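Local coordinates for fatty-acid-binding protein 1 (Arabidopsis thaliana, PDB 4DOO) that binds fatty acids, preferring saturated ones, in a chalcone-isomerase-like fold, and may take part in alpha-linolenic acid metabolism in the chloroplast, at residues E7-F12 / L29-L34; K38-Y43 / I93-L98; M87-Q92 / I146-D151; S132-E137 / L156-E161. All blocks are in the same frame, centred on the assembly; numbering follows the deposited sequence.

Contact 1: residues E7-F12 / L29-L34; sequences EPKTGF and LRKKSL. With K (potassium ion), chain E; DAO (lauric acid), chain C.
Leu29 meets three side chains of the loop 7-12 with its two methyl groups. Its CD2 points tip to tip at the methyl of Thr10, CG2 to CD2 3.6 Å, while the Glu7 side chain crosses that of Leu29 at about a right angle and brings OE2 to 3.3 Å from the same CD2. The other methyl, CD1, touches the aliphatic part of Lys9, 3.6 Å from its CD. The Glu7 carboxylate is folded back over its own loop: the chain bends at chi2 (-65°), and OE2 accepts from Thr10 N at 2.6 Å, on the syn side, and from Thr10 OG1 at 2.7 Å through the anti lone pair. Thr10 OG1 accepts from Phe12 N, an ST turn. Lys9 is extended, its NZ 4.2 Å from Lys31 NZ; Lys9 NZ also forms a salt bridge with Asp41, which probably offsets the repulsion. On the same strand Arg30 holds the laurate carboxylate side-on, NE to O2 2.7 Å and NH2 to O1, both bonds almost straight at 178°. No hydrogen bond joins the two segments; the contact rests on the methyl groups of Leu29, set against a carboxylate whose oxygens already accept bonds within their own loop.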
# COMPACT_ATOMS: atom_id res chain seq x y z
N GLU A 7 4.40 -14.21 5.86
CA GLU A 7 3.89 -13.42 6.96
C GLU A 7 3.60 -14.51 7.99
O GLU A 7 2.69 -15.32 7.80
CB GLU A 7 2.61 -12.69 6.55
CG GLU A 7 2.13 -11.66 7.54
CD GLU A 7 1.70 -12.27 8.86
OE1 GLU A 7 2.37 -12.03 9.88
OE2 GLU A 7 0.68 -13.00 8.87
N PRO A 8 4.37 -14.55 9.08
CA PRO A 8 4.23 -15.55 10.15
C PRO A 8 2.85 -15.84 10.72
O PRO A 8 2.40 -16.99 10.71
CB PRO A 8 5.21 -15.05 11.22
CG PRO A 8 5.25 -13.58 10.99
CD PRO A 8 5.32 -13.50 9.49
N LYS A 9 2.16 -14.81 11.22
CA LYS A 9 0.85 -15.02 11.82
C LYS A 9 -0.18 -15.70 10.93
O LYS A 9 -0.94 -16.54 11.41
CB LYS A 9 0.27 -13.70 12.32
CG LYS A 9 -1.02 -13.90 13.11
CD LYS A 9 -1.55 -12.62 13.72
CE LYS A 9 -2.75 -12.90 14.61
NZ LYS A 9 -3.37 -11.65 15.13
N THR A 10 -0.21 -15.34 9.65
CA THR A 10 -1.17 -15.92 8.71
C THR A 10 -0.60 -17.04 7.85
O THR A 10 -1.34 -17.90 7.39
CB THR A 10 -1.74 -14.84 7.77
OG1 THR A 10 -0.68 -14.33 6.94
CG2 THR A 10 -2.34 -13.69 8.56
N GLY A 11 0.71 -17.02 7.64
CA GLY A 11 1.33 -18.04 6.81
C GLY A 11 1.32 -17.69 5.34
O GLY A 11 1.87 -18.42 4.52
N PHE A 12 0.73 -16.55 4.99
CA PHE A 12 0.67 -16.14 3.58
C PHE A 12 2.04 -15.74 3.05
O PHE A 12 2.83 -15.11 3.75
CB PHE A 12 -0.33 -14.99 3.40
CG PHE A 12 -1.77 -15.40 3.59
CD1 PHE A 12 -2.80 -14.68 3.02
CD2 PHE A 12 -2.09 -16.53 4.35
CE1 PHE A 12 -4.13 -15.06 3.18
CE2 PHE A 12 -3.42 -16.92 4.51
CZ PHE A 12 -4.44 -16.19 3.93
N LEU A 29 -0.09 -6.72 8.47
CA LEU A 29 -1.46 -7.20 8.59
C LEU A 29 -2.40 -6.02 8.83
O LEU A 29 -2.09 -5.11 9.60
CB LEU A 29 -1.60 -8.18 9.75
CG LEU A 29 -0.84 -9.51 9.71
CD1 LEU A 29 -1.18 -10.31 10.97
CD2 LEU A 29 -1.22 -10.29 8.46
N ARG A 30 -3.55 -6.05 8.16
CA ARG A 30 -4.57 -5.02 8.31
C ARG A 30 -5.61 -5.70 9.19
O ARG A 30 -6.22 -6.69 8.79
CB ARG A 30 -5.17 -4.66 6.95
CG ARG A 30 -6.05 -3.41 6.91
CD ARG A 30 -7.48 -3.65 7.39
NE ARG A 30 -8.35 -2.56 6.94
CZ ARG A 30 -9.25 -1.95 7.71
NH1 ARG A 30 -9.41 -2.33 8.97
NH2 ARG A 30 -9.99 -0.97 7.21
N LYS A 31 -5.78 -5.17 10.39
CA LYS A 31 -6.73 -5.75 11.34
C LYS A 31 -7.97 -4.88 11.52
O LYS A 31 -8.02 -3.74 11.07
CB LYS A 31 -6.06 -5.94 12.70
CG LYS A 31 -4.85 -6.85 12.68
CD LYS A 31 -4.10 -6.81 14.00
CE LYS A 31 -2.84 -7.66 13.93
NZ LYS A 31 -2.07 -7.63 15.21
N LYS A 32 -8.96 -5.46 12.18
CA LYS A 32 -10.20 -4.78 12.50
C LYS A 32 -10.39 -4.96 14.00
O LYS A 32 -10.50 -6.09 14.49
CB LYS A 32 -11.38 -5.41 11.75
CG LYS A 32 -12.75 -4.93 12.21
CD LYS A 32 -12.93 -3.43 12.02
CE LYS A 32 -14.34 -3.00 12.42
NZ LYS A 32 -14.55 -1.54 12.26
N SER A 33 -10.40 -3.85 14.73
CA SER A 33 -10.57 -3.92 16.18
C SER A 33 -12.05 -4.05 16.51
O SER A 33 -12.86 -3.20 16.14
CB SER A 33 -10.00 -2.68 16.85
OG SER A 33 -10.05 -2.80 18.26
N LEU A 34 -12.40 -5.13 17.20
CA LEU A 34 -13.78 -5.33 17.60
C LEU A 34 -13.91 -4.92 19.06
O LEU A 34 -12.99 -4.33 19.62
CB LEU A 34 -14.18 -6.80 17.40
CG LEU A 34 -14.19 -7.26 15.94
CD1 LEU A 34 -14.62 -8.72 15.85
CD2 LEU A 34 -15.14 -6.38 15.14
K K E . -10.36 -4.81 20.16
O1 DAO C . -9.64 -0.22 4.51
O2 DAO C . -8.06 -1.75 4.36
C1 DAO C . -8.66 -0.74 3.93
C2 DAO C . -8.18 -0.12 2.63
C3 DAO C . -8.48 -1.05 1.47
C4 DAO C . -8.19 -0.37 0.13
C5 DAO C . -8.20 -1.39 -1.02
C6 DAO C . -9.62 -1.70 -1.48
C7 DAO C . -9.72 -3.08 -2.11
C8 DAO C . -11.17 -3.54 -2.13
C9 DAO C . -11.28 -4.98 -2.60
C10 DAO C . -12.75 -5.39 -2.70
C11 DAO C . -12.94 -6.46 -3.77
C12 DAO C . -14.34 -7.03 -3.71
O HOH W 1 -7.69 -5.42 21.68

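Contact 2: residues K38-Y43 / I93-L98; sequences KNIDVY and IVYGKL. With K (potassium ion), chain E; DAO (lauric acid), chain D; DAO (lauric acid), chain C.
Tyr43 and Ile93 form an antiparallel non-hydrogen-bonded pair, their CA atoms 4.3 Å apart, and just beyond it the segment 93-98 turns away from the strand. There Val42 O receives two amides from the same face of its carbonyl plane, Val94 N at 2.9 Å, tilted 29° from the plane, and Tyr95 N at 3.1 Å, 41° above it. Val42 and Tyr43 both lie opposite Arg30 of the neighbouring strand, a classic beta bulge. In this chalcone-isomerase-like fold the bulge falls where the sheet lines the fatty-acid pocket, and two laurate molecules meet its side chains. Tyr43 OH donates to O2 of one laurate at 2.6 Å, with that oxygen in the ring plane at its edge, and is also hydrogen-bonded to Tyr181 OH; Arg30 and Ser110 bind the same ligand. C10 of the second laurate lies at the edge of the Tyr43 ring and 3.8 Å from Val42 CG1, and Leu98 CD2 touches the same laurate nearer its carboxylate, at C4. Ile40 sets CG2, anti to its backbone N, over one face of the Tyr95 ring, a CH-pi contact 4.0 Å from the centroid and 30° off the normal. Val94 CG2 reaches Tyr43 CA at 3.7 Å, and CG1 lies against Asp41 O and CB. At the start of the strand, Asn39 OD1 and the O of Lys38 just before it bind the potassium ion.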
# COMPACT_ATOMS: atom_id res chain seq x y z
N LYS A 38 -11.44 -8.49 21.48
CA LYS A 38 -11.66 -9.12 20.19
C LYS A 38 -11.03 -8.34 19.04
O LYS A 38 -11.14 -7.12 18.95
CB LYS A 38 -13.16 -9.28 19.92
CG LYS A 38 -13.88 -10.24 20.86
CD LYS A 38 -15.33 -10.43 20.44
CE LYS A 38 -16.02 -11.52 21.25
NZ LYS A 38 -15.45 -12.87 21.00
N ASN A 39 -10.37 -9.08 18.15
CA ASN A 39 -9.72 -8.49 16.99
C ASN A 39 -9.76 -9.50 15.86
O ASN A 39 -9.81 -10.71 16.10
CB ASN A 39 -8.27 -8.12 17.30
CG ASN A 39 -8.16 -6.96 18.27
OD1 ASN A 39 -8.58 -5.84 17.97
ND2 ASN A 39 -7.59 -7.22 19.44
N ILE A 40 -9.74 -9.01 14.63
CA ILE A 40 -9.77 -9.87 13.46
C ILE A 40 -8.69 -9.48 12.47
O ILE A 40 -8.48 -8.29 12.24
CB ILE A 40 -11.13 -9.77 12.74
CG1 ILE A 40 -12.24 -10.34 13.63
CG2 ILE A 40 -11.07 -10.51 11.41
CD1 ILE A 40 -12.06 -11.80 13.99
N ASP A 41 -7.99 -10.46 11.92
CA ASP A 41 -6.97 -10.20 10.91
C ASP A 41 -7.75 -10.22 9.60
O ASP A 41 -8.27 -11.26 9.22
CB ASP A 41 -5.91 -11.31 10.87
CG ASP A 41 -5.20 -11.48 12.20
OD1 ASP A 41 -4.80 -10.47 12.81
OD2 ASP A 41 -5.02 -12.64 12.64
N VAL A 42 -7.84 -9.08 8.93
CA VAL A 42 -8.61 -8.99 7.69
C VAL A 42 -7.82 -9.46 6.48
O VAL A 42 -8.30 -10.29 5.71
CB VAL A 42 -9.11 -7.56 7.46
CG1 VAL A 42 -10.04 -7.53 6.23
CG2 VAL A 42 -9.87 -7.08 8.69
N TYR A 43 -6.62 -8.92 6.30
CA TYR A 43 -5.77 -9.32 5.19
C TYR A 43 -4.31 -9.02 5.46
O TYR A 43 -3.98 -8.19 6.32
CB TYR A 43 -6.20 -8.64 3.87
CG TYR A 43 -6.12 -7.12 3.83
CD1 TYR A 43 -7.25 -6.33 4.02
CD2 TYR A 43 -4.91 -6.47 3.55
CE1 TYR A 43 -7.19 -4.94 3.93
CE2 TYR A 43 -4.83 -5.09 3.45
CZ TYR A 43 -5.98 -4.32 3.64
OH TYR A 43 -5.92 -2.96 3.50
N ILE A 93 -6.42 -11.73 1.13
CA ILE A 93 -7.50 -11.84 2.10
C ILE A 93 -7.33 -12.99 3.08
O ILE A 93 -7.18 -14.15 2.68
CB ILE A 93 -8.88 -11.98 1.38
CG1 ILE A 93 -9.07 -10.83 0.39
CG2 ILE A 93 -10.02 -11.98 2.41
CD1 ILE A 93 -8.97 -9.45 1.02
N VAL A 94 -7.37 -12.66 4.37
CA VAL A 94 -7.22 -13.63 5.44
C VAL A 94 -8.57 -14.07 6.04
O VAL A 94 -8.85 -15.27 6.14
CB VAL A 94 -6.33 -13.06 6.58
CG1 VAL A 94 -6.30 -14.02 7.76
CG2 VAL A 94 -4.92 -12.82 6.05
N TYR A 95 -9.38 -13.10 6.44
CA TYR A 95 -10.69 -13.37 7.03
C TYR A 95 -11.59 -14.04 5.99
O TYR A 95 -11.75 -13.53 4.88
CB TYR A 95 -11.33 -12.08 7.54
CG TYR A 95 -12.57 -12.28 8.38
CD1 TYR A 95 -12.55 -13.08 9.52
CD2 TYR A 95 -13.77 -11.65 8.04
CE1 TYR A 95 -13.70 -13.26 10.30
CE2 TYR A 95 -14.92 -11.82 8.81
CZ TYR A 95 -14.88 -12.63 9.93
OH TYR A 95 -16.01 -12.81 10.69
N GLY A 96 -12.21 -15.16 6.37
CA GLY A 96 -13.05 -15.88 5.43
C GLY A 96 -14.53 -15.54 5.36
O GLY A 96 -15.25 -16.12 4.55
N LYS A 97 -15.00 -14.61 6.18
CA LYS A 97 -16.42 -14.27 6.18
C LYS A 97 -16.74 -12.81 5.87
O LYS A 97 -17.64 -12.22 6.47
CB LYS A 97 -17.04 -14.67 7.52
CG LYS A 97 -17.18 -16.18 7.70
CD LYS A 97 -17.11 -16.61 9.16
CE LYS A 97 -15.71 -16.38 9.73
NZ LYS A 97 -15.56 -16.92 11.11
N LEU A 98 -16.00 -12.23 4.93
CA LEU A 98 -16.22 -10.85 4.53
C LEU A 98 -17.40 -10.76 3.57
O LEU A 98 -17.63 -11.68 2.78
CB LEU A 98 -14.98 -10.29 3.82
CG LEU A 98 -13.68 -10.15 4.63
CD1 LEU A 98 -12.54 -9.80 3.69
CD2 LEU A 98 -13.87 -9.06 5.68
K K E . -10.36 -4.81 20.16
O1 DAO D . -17.22 -8.30 12.38
O2 DAO D . -17.18 -9.50 10.54
C1 DAO D . -16.72 -8.59 11.27
C2 DAO D . -15.51 -7.81 10.80
C3 DAO D . -15.94 -6.71 9.84
C4 DAO D . -15.02 -6.65 8.63
C5 DAO D . -14.16 -5.39 8.66
C6 DAO D . -14.15 -4.70 7.30
C7 DAO D . -12.73 -4.52 6.78
C8 DAO D . -12.70 -4.58 5.26
C9 DAO D . -11.47 -3.88 4.69
C10 DAO D . -10.73 -4.80 3.72
C11 DAO D . -10.77 -4.26 2.30
C12 DAO D . -10.24 -5.28 1.32
O1 DAO C . -9.64 -0.22 4.51
O2 DAO C . -8.06 -1.75 4.36
C1 DAO C . -8.66 -0.74 3.93
C2 DAO C . -8.18 -0.12 2.63
C3 DAO C . -8.48 -1.05 1.47
C4 DAO C . -8.19 -0.37 0.13
C5 DAO C . -8.20 -1.39 -1.02
C6 DAO C . -9.62 -1.70 -1.48
C7 DAO C . -9.72 -3.08 -2.11
C8 DAO C . -11.17 -3.54 -2.13
C9 DAO C . -11.28 -4.98 -2.60
C10 DAO C . -12.75 -5.39 -2.70
C11 DAO C . -12.94 -6.46 -3.77
C12 DAO C . -14.34 -7.03 -3.71
O HOH W 1 -7.69 -5.42 21.68

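Contact 3: residues M87-Q92 / I146-D151; sequences MTIRLQ and IDLTKD
Leu91 and Ile146, Ile89 and Leu148, and Met87 and Lys150 are the hydrogen-bonded pairs of two antiparallel strands, whose axes approach to 4.6 Å with their directions 169° apart. Backbone bonds run both ways in each pair. Leu91 N to Ile146 O, 2.7 Å, is practically straight, whereas Met87 N to Lys150 O is weak at 3.3 Å. CA-H...O contacts supplement these bonds from residues of the non-hydrogen-bonded pairs, such as Thr88 CA to Leu148 O. The charged interaction lies on the face that carries Thr88 and Arg90. Arg90 and Asp147 lie side by side, their planes 11° apart, and the guanidinium grips the carboxylate side-on: NE meets OD1 at 3.0 Å and NH2 meets OD2 at 3.1 Å, each on a syn lone pair. The bend of Arg90 at chi3 (-64°) sets NE for this grip. On the same face Thr88 OG1, which is hydrogen-bonded to Arg22, touches Thr149 CG2 at 3.3 Å. The other face is mostly apolar, Lys150 ending on Ala83 O: Leu91 CD1 meets Leu148 CG at 3.8 Å and Ile89 CB faces Leu148 CB. Helix 171-182 covers this side through Ile177, Leu178 and Tyr181, and Leu148 also touches the bound laurate. Such a two-faced strand pair, polar on one side and helix-covered on the other, belongs to the central antiparallel sheet of the chalcone-isomerase-like fold, here forming part of the fatty-acid pocket.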
# COMPACT_ATOMS: atom_id res chain seq x y z
N MET A 87 5.08 1.71 -7.30
CA MET A 87 4.92 0.83 -6.15
C MET A 87 3.75 -0.11 -6.34
O MET A 87 2.86 0.12 -7.16
CB MET A 87 4.68 1.65 -4.89
CG MET A 87 5.75 2.67 -4.56
SD MET A 87 5.40 3.42 -2.96
CE MET A 87 6.96 4.25 -2.61
N THR A 88 3.76 -1.18 -5.55
CA THR A 88 2.67 -2.15 -5.58
C THR A 88 2.33 -2.53 -4.15
O THR A 88 3.22 -2.71 -3.32
CB THR A 88 3.07 -3.45 -6.33
OG1 THR A 88 3.27 -3.17 -7.71
CG2 THR A 88 1.96 -4.50 -6.20
N ILE A 89 1.03 -2.60 -3.87
CA ILE A 89 0.55 -3.02 -2.56
C ILE A 89 -0.23 -4.29 -2.88
O ILE A 89 -1.27 -4.23 -3.54
CB ILE A 89 -0.43 -2.01 -1.92
CG1 ILE A 89 0.26 -0.65 -1.71
CG2 ILE A 89 -0.94 -2.55 -0.59
CD1 ILE A 89 1.47 -0.72 -0.81
N ARG A 90 0.28 -5.44 -2.47
CA ARG A 90 -0.42 -6.69 -2.72
C ARG A 90 -1.17 -7.12 -1.46
O ARG A 90 -0.57 -7.28 -0.40
CB ARG A 90 0.56 -7.79 -3.14
CG ARG A 90 -0.07 -9.18 -3.14
CD ARG A 90 0.83 -10.18 -3.86
NE ARG A 90 0.98 -9.84 -5.27
CZ ARG A 90 1.66 -10.56 -6.15
NH1 ARG A 90 2.27 -11.67 -5.77
NH2 ARG A 90 1.73 -10.16 -7.41
N LEU A 91 -2.48 -7.29 -1.60
CA LEU A 91 -3.32 -7.71 -0.48
C LEU A 91 -3.73 -9.16 -0.69
O LEU A 91 -4.04 -9.56 -1.81
CB LEU A 91 -4.60 -6.87 -0.41
CG LEU A 91 -4.56 -5.36 -0.23
CD1 LEU A 91 -4.12 -4.70 -1.52
CD2 LEU A 91 -5.95 -4.86 0.16
N GLN A 92 -3.73 -9.93 0.39
CA GLN A 92 -4.17 -11.32 0.35
C GLN A 92 -5.17 -11.48 1.49
O GLN A 92 -4.81 -11.35 2.66
CB GLN A 92 -2.99 -12.28 0.53
CG GLN A 92 -2.04 -12.30 -0.65
CD GLN A 92 -0.97 -13.37 -0.52
OE1 GLN A 92 -1.28 -14.56 -0.50
NE2 GLN A 92 0.28 -12.95 -0.42
N ILE A 146 -5.39 -9.04 -4.28
CA ILE A 146 -5.67 -7.78 -4.94
C ILE A 146 -4.37 -7.00 -5.03
O ILE A 146 -3.65 -6.87 -4.04
CB ILE A 146 -6.68 -6.91 -4.16
CG1 ILE A 146 -8.01 -7.65 -4.01
CG2 ILE A 146 -6.90 -5.58 -4.87
CD1 ILE A 146 -7.99 -8.75 -2.96
N ASP A 147 -4.07 -6.49 -6.22
CA ASP A 147 -2.85 -5.71 -6.42
C ASP A 147 -3.17 -4.26 -6.73
O ASP A 147 -3.79 -3.96 -7.76
CB ASP A 147 -2.02 -6.31 -7.56
CG ASP A 147 -1.10 -7.41 -7.10
OD1 ASP A 147 -1.11 -7.74 -5.90
OD2 ASP A 147 -0.34 -7.94 -7.95
N LEU A 148 -2.75 -3.36 -5.84
CA LEU A 148 -2.95 -1.94 -6.03
C LEU A 148 -1.60 -1.41 -6.49
O LEU A 148 -0.60 -1.56 -5.79
CB LEU A 148 -3.34 -1.25 -4.72
CG LEU A 148 -4.50 -1.81 -3.90
CD1 LEU A 148 -4.60 -1.05 -2.58
CD2 LEU A 148 -5.79 -1.71 -4.68
N THR A 149 -1.55 -0.82 -7.68
CA THR A 149 -0.27 -0.32 -8.15
C THR A 149 -0.25 1.16 -8.51
O THR A 149 -1.23 1.70 -9.02
CB THR A 149 0.24 -1.12 -9.37
OG1 THR A 149 -0.66 -0.93 -10.47
CG2 THR A 149 0.32 -2.60 -9.03
N LYS A 150 0.87 1.79 -8.20
CA LYS A 150 1.09 3.19 -8.51
C LYS A 150 1.94 3.15 -9.78
O LYS A 150 3.13 2.86 -9.73
CB LYS A 150 1.86 3.88 -7.37
CG LYS A 150 2.16 5.35 -7.61
CD LYS A 150 2.90 5.96 -6.43
CE LYS A 150 3.30 7.40 -6.71
NZ LYS A 150 4.01 8.01 -5.55
N ASP A 151 1.30 3.40 -10.91
CA ASP A 151 1.97 3.39 -12.20
C ASP A 151 2.51 4.80 -12.47
O ASP A 151 2.12 5.75 -11.79
CB ASP A 151 0.99 2.98 -13.30
CG ASP A 151 0.46 1.57 -13.11
OD1 ASP A 151 -0.54 1.21 -13.78
OD2 ASP A 151 1.04 0.81 -12.31

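Contact 4: residues S132-E137 / L156-E161; sequences SLFKDE and LSVAIE. With DAO (lauric acid), chain C.
Glu137 directs its carboxylate at a methyl group: side chains meet tip to tip, with OE1 3.5 Å from Ile160 CD1, and no hydrogen bond crosses the contact. The chain of Glu137 bends at chi2 (-57°), and the inner part of the same side chain meets the bound laurate, CB lying 3.5 Å from the terminal carbon C12. Phe134 stands beside it and is used on several sides. Ile160 CD1 lies at the ring edge, near its plane, 3.7 Å from CD2. Val158 CG1 approaches Phe134 CE2 obliquely at 3.8 Å. One face of the ring receives Leu133 CB, offset toward the rim, and the opposite face receives laurate C8, 3.6 Å above the plane. Leu133 then reaches back to the strand with CD1, 3.7 Å from Val158 CG2, crossing it at a slant. Val158 thus divides its methyls, CG1 to the phenyl ring and CG2 to the leucine. A type I turn from Phe134 to Glu137 brings both pocket residues to the ligand, and Phe130 meets the Phe134 ring edge-to-face. Phe134 and Glu137 line the fatty-acid pocket around the laurate tail, far from the ligand carboxylate, and Val158 and Ile160 of strand 155-160 back them as a second layer.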
# COMPACT_ATOMS: atom_id res chain seq x y z
N SER A 132 -16.16 2.36 -7.96
CA SER A 132 -16.64 1.76 -9.21
C SER A 132 -15.73 0.68 -9.77
O SER A 132 -16.17 -0.16 -10.55
CB SER A 132 -16.85 2.85 -10.27
OG SER A 132 -17.87 3.75 -9.87
N LEU A 133 -14.46 0.69 -9.38
CA LEU A 133 -13.52 -0.31 -9.86
C LEU A 133 -13.94 -1.71 -9.39
O LEU A 133 -13.61 -2.71 -10.03
CB LEU A 133 -12.11 -0.01 -9.37
CG LEU A 133 -11.43 1.28 -9.84
CD1 LEU A 133 -10.05 1.39 -9.20
CD2 LEU A 133 -11.30 1.29 -11.36
N PHE A 134 -14.67 -1.77 -8.29
CA PHE A 134 -15.10 -3.06 -7.74
C PHE A 134 -16.60 -3.30 -7.87
O PHE A 134 -17.17 -4.13 -7.17
CB PHE A 134 -14.70 -3.16 -6.27
CG PHE A 134 -13.30 -2.69 -5.98
CD1 PHE A 134 -13.04 -1.34 -5.74
CD2 PHE A 134 -12.24 -3.58 -5.98
CE1 PHE A 134 -11.75 -0.89 -5.51
CE2 PHE A 134 -10.93 -3.14 -5.75
CZ PHE A 134 -10.69 -1.80 -5.52
N LYS A 135 -17.24 -2.57 -8.79
CA LYS A 135 -18.68 -2.69 -9.00
C LYS A 135 -19.14 -4.08 -9.44
O LYS A 135 -20.28 -4.46 -9.19
CB LYS A 135 -19.14 -1.66 -10.03
CG LYS A 135 -18.47 -1.80 -11.39
CD LYS A 135 -18.89 -0.69 -12.35
CE LYS A 135 -20.38 -0.73 -12.64
NZ LYS A 135 -20.79 -2.02 -13.27
N ASP A 136 -18.26 -4.84 -10.08
CA ASP A 136 -18.62 -6.18 -10.57
C ASP A 136 -18.24 -7.33 -9.64
O ASP A 136 -18.39 -8.50 -10.00
CB ASP A 136 -17.99 -6.42 -11.94
CG ASP A 136 -18.49 -5.44 -12.99
OD1 ASP A 136 -19.72 -5.26 -13.09
OD2 ASP A 136 -17.65 -4.87 -13.71
N GLU A 137 -17.76 -7.01 -8.45
CA GLU A 137 -17.38 -8.04 -7.49
C GLU A 137 -18.54 -8.38 -6.58
O GLU A 137 -19.16 -7.49 -5.99
CB GLU A 137 -16.19 -7.57 -6.66
CG GLU A 137 -15.03 -7.07 -7.51
CD GLU A 137 -14.54 -8.12 -8.49
OE1 GLU A 137 -13.91 -7.74 -9.50
OE2 GLU A 137 -14.77 -9.32 -8.24
N LEU A 156 -3.33 5.18 -10.50
CA LEU A 156 -3.64 4.05 -9.63
C LEU A 156 -4.33 2.93 -10.40
O LEU A 156 -5.42 3.13 -10.92
CB LEU A 156 -4.55 4.48 -8.48
CG LEU A 156 -4.94 3.32 -7.56
CD1 LEU A 156 -3.85 3.09 -6.54
CD2 LEU A 156 -6.26 3.63 -6.87
N SER A 157 -3.69 1.77 -10.46
CA SER A 157 -4.28 0.63 -11.16
C SER A 157 -4.58 -0.50 -10.19
O SER A 157 -3.84 -0.71 -9.23
CB SER A 157 -3.33 0.13 -12.25
OG SER A 157 -3.13 1.13 -13.24
N VAL A 158 -5.67 -1.21 -10.45
CA VAL A 158 -6.08 -2.31 -9.59
C VAL A 158 -6.30 -3.60 -10.37
O VAL A 158 -6.93 -3.61 -11.42
CB VAL A 158 -7.40 -1.99 -8.86
CG1 VAL A 158 -7.78 -3.15 -7.93
CG2 VAL A 158 -7.26 -0.69 -8.07
N ALA A 159 -5.77 -4.69 -9.82
CA ALA A 159 -5.91 -6.00 -10.43
C ALA A 159 -6.42 -6.95 -9.34
O ALA A 159 -5.93 -6.93 -8.21
CB ALA A 159 -4.58 -6.48 -10.97
N ILE A 160 -7.41 -7.76 -9.69
CA ILE A 160 -7.99 -8.71 -8.76
C ILE A 160 -7.79 -10.12 -9.31
O ILE A 160 -8.16 -10.40 -10.46
CB ILE A 160 -9.50 -8.43 -8.55
CG1 ILE A 160 -9.68 -7.03 -7.95
CG2 ILE A 160 -10.11 -9.47 -7.62
CD1 ILE A 160 -11.12 -6.63 -7.73
N GLU A 161 -7.18 -10.98 -8.51
CA GLU A 161 -6.88 -12.35 -8.90
C GLU A 161 -6.13 -12.40 -10.23
O GLU A 161 -6.36 -13.29 -11.05
CB GLU A 161 -8.17 -13.18 -8.97
CG GLU A 161 -8.85 -13.41 -7.62
CD GLU A 161 -8.04 -14.30 -6.68
OE1 GLU A 161 -6.86 -14.01 -6.42
OE2 GLU A 161 -8.60 -15.31 -6.20
O1 DAO C . -9.64 -0.22 4.51
O2 DAO C . -8.06 -1.75 4.36
C1 DAO C . -8.66 -0.74 3.93
C2 DAO C . -8.18 -0.12 2.63
C3 DAO C . -8.48 -1.05 1.47
C4 DAO C . -8.19 -0.37 0.13
C5 DAO C . -8.20 -1.39 -1.02
C6 DAO C . -9.62 -1.70 -1.48
C7 DAO C . -9.72 -3.08 -2.11
C8 DAO C . -11.17 -3.54 -2.13
C9 DAO C . -11.28 -4.98 -2.60
C10 DAO C . -12.75 -5.39 -2.70
C11 DAO C . -12.94 -6.46 -3.77
C12 DAO C . -14.34 -7.03 -3.71

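From the N terminus, contact 1 closes the loop 7-12 onto strand 22-33 before any other contact opens. Strand 39-50 follows directly and pairs with 22-33, so contacts 1 and 2 touch and share the potassium ion and one laurate. Contact 2 spans several helices to reach 93-98. Contact 3 begins inside that span, at 87-92, and ends beyond it at 146-151, so the two cross. Contact 4 opens within contact 3 and closes after it, crossing it in turn. All four reach the same antiparallel sheet, contact 3 within it and the others tying loops to its strands, with contacts 1 and 2 at the head of the laurate they share and contact 4 at its tail.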